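Long-range contact in phosphorylated carbohydrates phosphatase TM_1254 (Thermotoga maritima msb8, PDB 3KBB), which removes phosphate from a range of phosphorylated sugars, among them erythrose 4-phosphate, fructose 6-phosphate and mannose 6-phosphate, with a divalent metal cation as cofactor: residues Y19-Y30 / R70-E81. Numbering follows the deposited sequence.
Sequences YFEAYRRVAESY and RVHEEKKRVFSE
Ser-29 OG is gripped side-on by the Arg-70 guanidinium, NE at 3.1 Å and NH2 at 3.0 Å, while its own hydroxyl donates to Val-26 O. The Arg-70 chain, bent at chi2 (-87°) and chi3 (-90°), turns back over Tyr-30 and lays its guanidinium on the ring face in a cation-pi stack, centres 3.9 Å and planes 21° apart; the Tyr-30 hydroxyl itself bonds to Asp-62. Further along, Arg-25 fits as a knob among Glu-74, Arg-77, Val-78 and Glu-81. Val-78 CG2 covers one face of its guanidinium, and two carboxylates take its edge: Glu-21 OE2 accepts from NE, and Glu-81 OE1 from NH2 at 2.9 Å. With an alanine at Arg-25, Glu-81 is likely to lose its partner on the other helix, Glu-21 one of its donors and Val-78 its polar cover. In the middle, Ala-22 CB meets Lys-75 CG at 3.7 Å and Val-26 packs on Val-71. Lys-75 NZ donates to Tyr-19 OH (2.8 Å) and pairs with Glu-47, which also binds Tyr-23 OH. Arginines thus cross from both helices of this HAD-family cap, 19-29 and 64-82, and their directional bonds probably fix how the helices sit around a small apolar centre.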
ATOM      1  N   TYR A  19      -6.879  -0.093  10.835  1.00 29.29           N
ATOM      2  CA  TYR A  19      -6.115  -0.744  11.892  1.00 30.35           C
ATOM      3  C   TYR A  19      -6.731  -0.518  13.268  1.00 30.15           C
ATOM      4  O   TYR A  19      -6.695  -1.418  14.104  1.00 31.78           O
ATOM      5  CB  TYR A  19      -4.664  -0.295  11.861  1.00 30.08           C
ATOM      6  CG  TYR A  19      -3.844  -1.204  10.988  1.00 32.20           C
ATOM      7  CD1 TYR A  19      -4.103  -1.296   9.615  1.00 30.39           C
ATOM      8  CD2 TYR A  19      -2.830  -1.983  11.527  1.00 33.92           C
ATOM      9  CE1 TYR A  19      -3.366  -2.146   8.799  1.00 31.76           C
ATOM     10  CE2 TYR A  19      -2.093  -2.856  10.722  1.00 35.59           C
ATOM     11  CZ  TYR A  19      -2.363  -2.908   9.353  1.00 34.16           C
ATOM     12  OH  TYR A  19      -1.626  -3.757   8.569  1.00 33.81           O
ATOM     13  N   PHE A  20      -7.272   0.677  13.501  1.00 30.34           N
ATOM     14  CA  PHE A  20      -7.885   0.957  14.796  1.00 29.98           C
ATOM     15  C   PHE A  20      -8.991  -0.049  15.087  1.00 29.67           C
ATOM     16  O   PHE A  20      -8.960  -0.717  16.124  1.00 29.27           O
ATOM     17  CB  PHE A  20      -8.380   2.404  14.939  1.00 30.45           C
ATOM     18  CG  PHE A  20      -9.095   2.643  16.238  1.00 30.48           C
ATOM     19  CD1 PHE A  20      -8.369   2.767  17.427  1.00 30.98           C
ATOM     20  CD2 PHE A  20     -10.486   2.668  16.290  1.00 29.29           C
ATOM     21  CE1 PHE A  20      -9.029   2.949  18.655  1.00 29.61           C
ATOM     22  CE2 PHE A  20     -11.150   2.847  17.500  1.00 30.20           C
ATOM     23  CZ  PHE A  20     -10.421   2.974  18.680  1.00 29.10           C
ATOM     24  N   GLU A  21      -9.948  -0.188  14.166  1.00 28.92           N
ATOM     25  CA  GLU A  21     -11.029  -1.146  14.355  1.00 28.82           C
ATOM     26  C   GLU A  21     -10.555  -2.597  14.558  1.00 28.94           C
ATOM     27  O   GLU A  21     -11.074  -3.321  15.430  1.00 28.11           O
ATOM     28  CB  GLU A  21     -12.080  -1.031  13.233  1.00 28.40           C
ATOM     29  CG  GLU A  21     -13.245  -1.977  13.387  1.00 28.49           C
ATOM     30  CD  GLU A  21     -13.967  -1.832  14.729  1.00 24.89           C
ATOM     31  OE1 GLU A  21     -13.879  -0.744  15.361  1.00 25.63           O
ATOM     32  OE2 GLU A  21     -14.656  -2.802  15.121  1.00 27.71           O
ATOM     33  N   ALA A  22      -9.551  -3.018  13.783  1.00 28.83           N
ATOM     34  CA  ALA A  22      -8.988  -4.367  13.933  1.00 27.46           C
ATOM     35  C   ALA A  22      -8.411  -4.567  15.350  1.00 27.02           C
ATOM     36  O   ALA A  22      -8.714  -5.575  16.015  1.00 27.08           O
ATOM     37  CB  ALA A  22      -7.885  -4.605  12.885  1.00 28.07           C
ATOM     38  N   TYR A  23      -7.619  -3.605  15.803  1.00 26.74           N
ATOM     39  CA  TYR A  23      -6.979  -3.717  17.125  1.00 26.45           C
ATOM     40  C   TYR A  23      -7.999  -3.519  18.258  1.00 25.60           C
ATOM     41  O   TYR A  23      -7.900  -4.155  19.314  1.00 24.57           O
ATOM     42  CB  TYR A  23      -5.820  -2.749  17.276  1.00 26.88           C
ATOM     43  CG  TYR A  23      -4.602  -3.047  16.415  1.00 26.81           C
ATOM     44  CD1 TYR A  23      -4.536  -4.191  15.609  1.00 27.73           C
ATOM     45  CD2 TYR A  23      -3.499  -2.210  16.465  1.00 27.22           C
ATOM     46  CE1 TYR A  23      -3.392  -4.457  14.810  1.00 29.62           C
ATOM     47  CE2 TYR A  23      -2.367  -2.474  15.707  1.00 29.76           C
ATOM     48  CZ  TYR A  23      -2.320  -3.592  14.890  1.00 28.01           C
ATOM     49  OH  TYR A  23      -1.177  -3.783  14.152  1.00 29.34           O
ATOM     50  N   ARG A  24      -8.989  -2.669  18.010  1.00 25.03           N
ATOM     51  CA  ARG A  24     -10.111  -2.482  18.956  1.00 24.85           C
ATOM     52  C   ARG A  24     -10.883  -3.788  19.153  1.00 24.93           C
ATOM     53  O   ARG A  24     -11.209  -4.155  20.300  1.00 24.53           O
ATOM     54  CB  ARG A  24     -11.023  -1.333  18.492  1.00 24.00           C
ATOM     55  CG  ARG A  24     -12.013  -0.824  19.583  1.00 23.39           C
ATOM     56  CD  ARG A  24     -13.240  -0.119  18.979  1.00 23.44           C
ATOM     57  NE  ARG A  24     -14.024  -1.043  18.178  1.00 21.71           N
ATOM     58  CZ  ARG A  24     -14.887  -1.926  18.666  1.00 22.99           C
ATOM     59  NH1 ARG A  24     -15.142  -1.968  19.988  1.00 19.61           N
ATOM     60  NH2 ARG A  24     -15.534  -2.731  17.836  1.00 24.18           N
ATOM     61  N   ARG A  25     -11.173  -4.500  18.066  1.00 23.90           N
ATOM     62  CA  ARG A  25     -11.807  -5.814  18.147  1.00 24.89           C
ATOM     63  C   ARG A  25     -10.980  -6.871  18.882  1.00 24.78           C
ATOM     64  O   ARG A  25     -11.534  -7.704  19.621  1.00 25.03           O
ATOM     65  CB  ARG A  25     -12.143  -6.337  16.755  1.00 25.11           C
ATOM     66  CG  ARG A  25     -13.319  -5.622  16.127  1.00 27.04           C
ATOM     67  CD  ARG A  25     -13.695  -6.268  14.783  1.00 32.87           C
ATOM     68  NE  ARG A  25     -14.622  -5.451  13.992  1.00 36.33           N
ATOM     69  CZ  ARG A  25     -15.344  -5.932  12.985  1.00 41.17           C
ATOM     70  NH1 ARG A  25     -15.244  -7.223  12.644  1.00 41.86           N
ATOM     71  NH2 ARG A  25     -16.159  -5.129  12.307  1.00 43.62           N
ATOM     72  N   VAL A  26      -9.667  -6.859  18.656  1.00 25.31           N
ATOM     73  CA  VAL A  26      -8.781  -7.760  19.384  1.00 25.37           C
ATOM     74  C   VAL A  26      -8.929  -7.503  20.881  1.00 24.64           C
ATOM     75  O   VAL A  26      -9.216  -8.445  21.640  1.00 25.69           O
ATOM     76  CB  VAL A  26      -7.317  -7.570  18.990  1.00 26.25           C
ATOM     77  CG1 VAL A  26      -6.401  -8.429  19.892  1.00 27.24           C
ATOM     78  CG2 VAL A  26      -7.145  -7.921  17.544  1.00 26.48           C
ATOM     79  N   ALA A  27      -8.781  -6.240  21.284  1.00 24.53           N
ATOM     80  CA  ALA A  27      -8.859  -5.866  22.700  1.00 23.08           C
ATOM     81  C   ALA A  27     -10.217  -6.298  23.244  1.00 23.26           C
ATOM     82  O   ALA A  27     -10.312  -6.894  24.341  1.00 23.09           O
ATOM     83  CB  ALA A  27      -8.675  -4.389  22.842  1.00 24.06           C
ATOM     84  N   GLU A  28     -11.273  -5.991  22.482  1.00 21.55           N
ATOM     85  CA  GLU A  28     -12.638  -6.328  22.884  1.00 22.13           C
ATOM     86  C   GLU A  28     -12.822  -7.842  23.067  1.00 22.05           C
ATOM     87  O   GLU A  28     -13.540  -8.290  23.974  1.00 23.99           O
ATOM     88  CB  GLU A  28     -13.626  -5.762  21.846  1.00 21.45           C
ATOM     89  CG  GLU A  28     -15.045  -6.177  22.039  1.00 21.37           C
ATOM     90  CD  GLU A  28     -15.975  -5.539  21.038  1.00 22.72           C
ATOM     91  OE1 GLU A  28     -16.210  -4.309  21.137  1.00 23.49           O
ATOM     92  OE2 GLU A  28     -16.459  -6.256  20.176  1.00 21.64           O
ATOM     93  N   SER A  29     -12.159  -8.637  22.231  1.00 23.10           N
ATOM     94  CA  SER A  29     -12.269 -10.095  22.339  1.00 24.11           C
ATOM     95  C   SER A  29     -11.668 -10.613  23.663  1.00 24.34           C
ATOM     96  O   SER A  29     -12.023 -11.710  24.104  1.00 26.12           O
ATOM     97  CB  SER A  29     -11.640 -10.824  21.112  1.00 24.08           C
ATOM     98  OG  SER A  29     -10.228 -10.840  21.175  1.00 25.29           O
ATOM     99  N   TYR A  30     -10.751  -9.847  24.246  1.00 25.01           N
ATOM    100  CA  TYR A  30     -10.163 -10.151  25.560  1.00 24.91           C
ATOM    101  C   TYR A  30     -10.819  -9.400  26.740  1.00 24.83           C
ATOM    102  O   TYR A  30     -10.252  -9.347  27.882  1.00 24.56           O
ATOM    103  CB  TYR A  30      -8.694  -9.791  25.557  1.00 25.46           C
ATOM    104  CG  TYR A  30      -7.803 -10.711  24.759  1.00 26.91           C
ATOM    105  CD1 TYR A  30      -7.458 -11.981  25.249  1.00 28.04           C
ATOM    106  CD2 TYR A  30      -7.261 -10.294  23.551  1.00 27.48           C
ATOM    107  CE1 TYR A  30      -6.602 -12.830  24.518  1.00 30.08           C
ATOM    108  CE2 TYR A  30      -6.382 -11.123  22.831  1.00 28.85           C
ATOM    109  CZ  TYR A  30      -6.073 -12.388  23.316  1.00 28.69           C
ATOM    110  OH  TYR A  30      -5.217 -13.190  22.571  1.00 27.91           O
ATOM    111  N   ARG A  70      -5.048 -13.908  16.913  1.00 38.88           N
ATOM    112  CA  ARG A  70      -6.288 -13.151  17.086  1.00 38.48           C
ATOM    113  C   ARG A  70      -6.232 -11.873  16.269  1.00 37.62           C
ATOM    114  O   ARG A  70      -7.210 -11.492  15.626  1.00 36.76           O
ATOM    115  CB  ARG A  70      -6.505 -12.813  18.560  1.00 39.27           C
ATOM    116  CG  ARG A  70      -6.825 -14.015  19.435  1.00 41.67           C
ATOM    117  CD  ARG A  70      -8.309 -14.345  19.465  1.00 44.65           C
ATOM    118  NE  ARG A  70      -9.004 -13.657  20.542  1.00 45.66           N
ATOM    119  CZ  ARG A  70      -9.019 -14.042  21.817  1.00 45.47           C
ATOM    120  NH1 ARG A  70      -8.352 -15.117  22.216  1.00 45.06           N
ATOM    121  NH2 ARG A  70      -9.693 -13.330  22.704  1.00 43.24           N
ATOM    122  N   VAL A  71      -5.084 -11.208  16.306  1.00 37.11           N
ATOM    123  CA  VAL A  71      -4.866 -10.036  15.469  1.00 37.47           C
ATOM    124  C   VAL A  71      -5.090 -10.400  13.991  1.00 38.19           C
ATOM    125  O   VAL A  71      -5.789  -9.686  13.251  1.00 36.95           O
ATOM    126  CB  VAL A  71      -3.475  -9.453  15.695  1.00 37.09           C
ATOM    127  CG1 VAL A  71      -3.198  -8.349  14.714  1.00 36.80           C
ATOM    128  CG2 VAL A  71      -3.340  -8.927  17.140  1.00 37.14           C
ATOM    129  N   HIS A  72      -4.520 -11.534  13.588  1.00 39.28           N
ATOM    130  CA  HIS A  72      -4.653 -12.010  12.215  1.00 40.59           C
ATOM    131  C   HIS A  72      -6.135 -12.168  11.839  1.00 40.29           C
ATOM    132  O   HIS A  72      -6.584 -11.643  10.819  1.00 39.80           O
ATOM    133  CB  HIS A  72      -3.854 -13.307  12.047  1.00 41.07           C
ATOM    134  CG  HIS A  72      -3.879 -13.869  10.659  1.00 44.86           C
ATOM    135  ND1 HIS A  72      -3.331 -13.210   9.577  1.00 47.25           N
ATOM    136  CD2 HIS A  72      -4.385 -15.031  10.174  1.00 47.31           C
ATOM    137  CE1 HIS A  72      -3.496 -13.940   8.487  1.00 47.35           C
ATOM    138  NE2 HIS A  72      -4.129 -15.053   8.822  1.00 48.88           N
ATOM    139  N   GLU A  73      -6.884 -12.858  12.693  1.00 40.63           N
ATOM    140  CA  GLU A  73      -8.321 -13.103  12.518  1.00 40.81           C
ATOM    141  C   GLU A  73      -9.157 -11.815  12.431  1.00 40.39           C
ATOM    142  O   GLU A  73     -10.012 -11.680  11.540  1.00 40.54           O
ATOM    143  CB  GLU A  73      -8.835 -14.001  13.656  1.00 40.89           C
ATOM    144  CG  GLU A  73     -10.367 -14.054  13.805  1.00 42.05           C
ATOM    145  CD  GLU A  73     -10.837 -14.881  14.997  0.30 41.48           C
ATOM    146  OE1 GLU A  73     -10.403 -14.607  16.144  0.30 41.47           O
ATOM    147  OE2 GLU A  73     -11.659 -15.801  14.783  0.30 42.10           O
ATOM    148  N   GLU A  74      -8.913 -10.883  13.350  1.00 39.57           N
ATOM    149  CA  GLU A  74      -9.662  -9.627  13.376  1.00 38.88           C
ATOM    150  C   GLU A  74      -9.364  -8.715  12.175  1.00 38.83           C
ATOM    151  O   GLU A  74     -10.273  -8.062  11.646  1.00 38.43           O
ATOM    152  CB  GLU A  74      -9.451  -8.881  14.705  1.00 38.99           C
ATOM    153  CG  GLU A  74      -9.858  -9.670  15.961  1.00 38.45           C
ATOM    154  CD  GLU A  74     -11.356 -10.028  16.071  1.00 40.03           C
ATOM    155  OE1 GLU A  74     -12.168  -9.773  15.134  1.00 38.75           O
ATOM    156  OE2 GLU A  74     -11.714 -10.588  17.144  1.00 42.83           O
ATOM    157  N   LYS A  75      -8.106  -8.671  11.736  1.00 38.20           N
ATOM    158  CA  LYS A  75      -7.756  -7.918  10.524  1.00 38.29           C
ATOM    159  C   LYS A  75      -8.485  -8.461   9.285  1.00 38.40           C
ATOM    160  O   LYS A  75      -8.983  -7.692   8.466  1.00 38.16           O
ATOM    161  CB  LYS A  75      -6.241  -7.901  10.300  1.00 37.69           C
ATOM    162  CG  LYS A  75      -5.504  -6.997  11.262  1.00 38.17           C
ATOM    163  CD  LYS A  75      -3.979  -7.086  11.112  1.00 38.95           C
ATOM    164  CE  LYS A  75      -3.468  -6.256   9.917  1.00 38.37           C
ATOM    165  NZ  LYS A  75      -1.981  -6.203   9.919  1.00 38.81           N
ATOM    166  N   LYS A  76      -8.565  -9.786   9.165  1.00 38.46           N
ATOM    167  CA  LYS A  76      -9.256 -10.411   8.040  1.00 38.78           C
ATOM    168  C   LYS A  76     -10.710  -9.990   7.990  1.00 38.38           C
ATOM    169  O   LYS A  76     -11.218  -9.630   6.932  1.00 38.64           O
ATOM    170  CB  LYS A  76      -9.156 -11.948   8.121  1.00 39.19           C
ATOM    171  CG  LYS A  76      -7.833 -12.524   7.610  1.00 41.37           C
ATOM    172  CD  LYS A  76      -7.672 -12.311   6.096  0.50 42.70           C
ATOM    173  CE  LYS A  76      -6.806 -13.391   5.446  0.50 42.79           C
ATOM    174  NZ  LYS A  76      -5.411 -13.416   5.973  0.50 43.54           N
ATOM    175  N   ARG A  77     -11.368 -10.042   9.144  1.00 37.73           N
ATOM    176  CA  ARG A  77     -12.774  -9.707   9.271  1.00 37.21           C
ATOM    177  C   ARG A  77     -13.020  -8.249   8.950  1.00 36.16           C
ATOM    178  O   ARG A  77     -13.922  -7.932   8.169  1.00 35.73           O
ATOM    179  CB  ARG A  77     -13.255  -9.993  10.687  1.00 38.20           C
ATOM    180  CG  ARG A  77     -13.291 -11.466  11.041  1.00 39.28           C
ATOM    181  CD  ARG A  77     -14.006 -11.679  12.368  1.00 42.24           C
ATOM    182  NE  ARG A  77     -13.541 -12.869  13.080  1.00 46.59           N
ATOM    183  CZ  ARG A  77     -13.966 -14.111  12.858  0.50 47.00           C
ATOM    184  NH1 ARG A  77     -14.878 -14.364  11.921  0.50 47.83           N
ATOM    185  NH2 ARG A  77     -13.471 -15.112  13.577  0.50 47.37           N
ATOM    186  N   VAL A  78     -12.232  -7.373   9.569  1.00 34.90           N
ATOM    187  CA  VAL A  78     -12.364  -5.945   9.358  1.00 33.98           C
ATOM    188  C   VAL A  78     -12.113  -5.612   7.882  1.00 34.30           C
ATOM    189  O   VAL A  78     -12.903  -4.872   7.279  1.00 34.44           O
ATOM    190  CB  VAL A  78     -11.447  -5.116  10.308  1.00 33.17           C
ATOM    191  CG1 VAL A  78     -11.516  -3.623   9.997  1.00 31.69           C
ATOM    192  CG2 VAL A  78     -11.841  -5.354  11.780  1.00 32.72           C
ATOM    193  N   PHE A  79     -11.034  -6.160   7.307  1.00 34.94           N
ATOM    194  CA  PHE A  79     -10.657  -5.809   5.917  1.00 35.71           C
ATOM    195  C   PHE A  79     -11.731  -6.337   4.991  1.00 36.61           C
ATOM    196  O   PHE A  79     -12.240  -5.622   4.109  1.00 37.53           O
ATOM    197  CB  PHE A  79      -9.290  -6.384   5.529  1.00 35.37           C
ATOM    198  CG  PHE A  79      -8.111  -5.689   6.177  1.00 36.22           C
ATOM    199  CD1 PHE A  79      -8.281  -4.674   7.123  1.00 35.42           C
ATOM    200  CD2 PHE A  79      -6.823  -6.067   5.846  1.00 36.39           C
ATOM    201  CE1 PHE A  79      -7.190  -4.054   7.726  1.00 36.95           C
ATOM    202  CE2 PHE A  79      -5.724  -5.464   6.462  1.00 36.47           C
ATOM    203  CZ  PHE A  79      -5.904  -4.448   7.385  1.00 35.35           C
ATOM    204  N   SER A  80     -12.112  -7.586   5.221  1.00 36.80           N
ATOM    205  CA  SER A  80     -13.181  -8.187   4.453  1.00 38.12           C
ATOM    206  C   SER A  80     -14.449  -7.339   4.508  1.00 37.90           C
ATOM    207  O   SER A  80     -15.070  -7.083   3.478  1.00 37.72           O
ATOM    208  CB  SER A  80     -13.441  -9.620   4.926  1.00 37.63           C
ATOM    209  OG  SER A  80     -14.724 -10.050   4.496  1.00 41.75           O
ATOM    210  N   GLU A  81     -14.813  -6.868   5.698  1.00 38.22           N
ATOM    211  CA  GLU A  81     -16.034  -6.073   5.852  1.00 39.07           C
ATOM    212  C   GLU A  81     -15.899  -4.659   5.262  1.00 37.72           C
ATOM    213  O   GLU A  81     -16.796  -4.184   4.551  1.00 38.41           O
ATOM    214  CB  GLU A  81     -16.464  -5.990   7.324  1.00 39.10           C
ATOM    215  CG  GLU A  81     -17.931  -5.521   7.523  1.00 41.95           C
ATOM    216  CD  GLU A  81     -18.226  -4.968   8.918  1.00 43.05           C
ATOM    217  OE1 GLU A  81     -17.737  -5.540   9.932  1.00 46.29           O
ATOM    218  OE2 GLU A  81     -18.952  -3.947   8.995  1.00 48.38           O
TER
HETATM  219  O   HOH W   1     -15.015  -9.796  14.678  1.00 44.19           O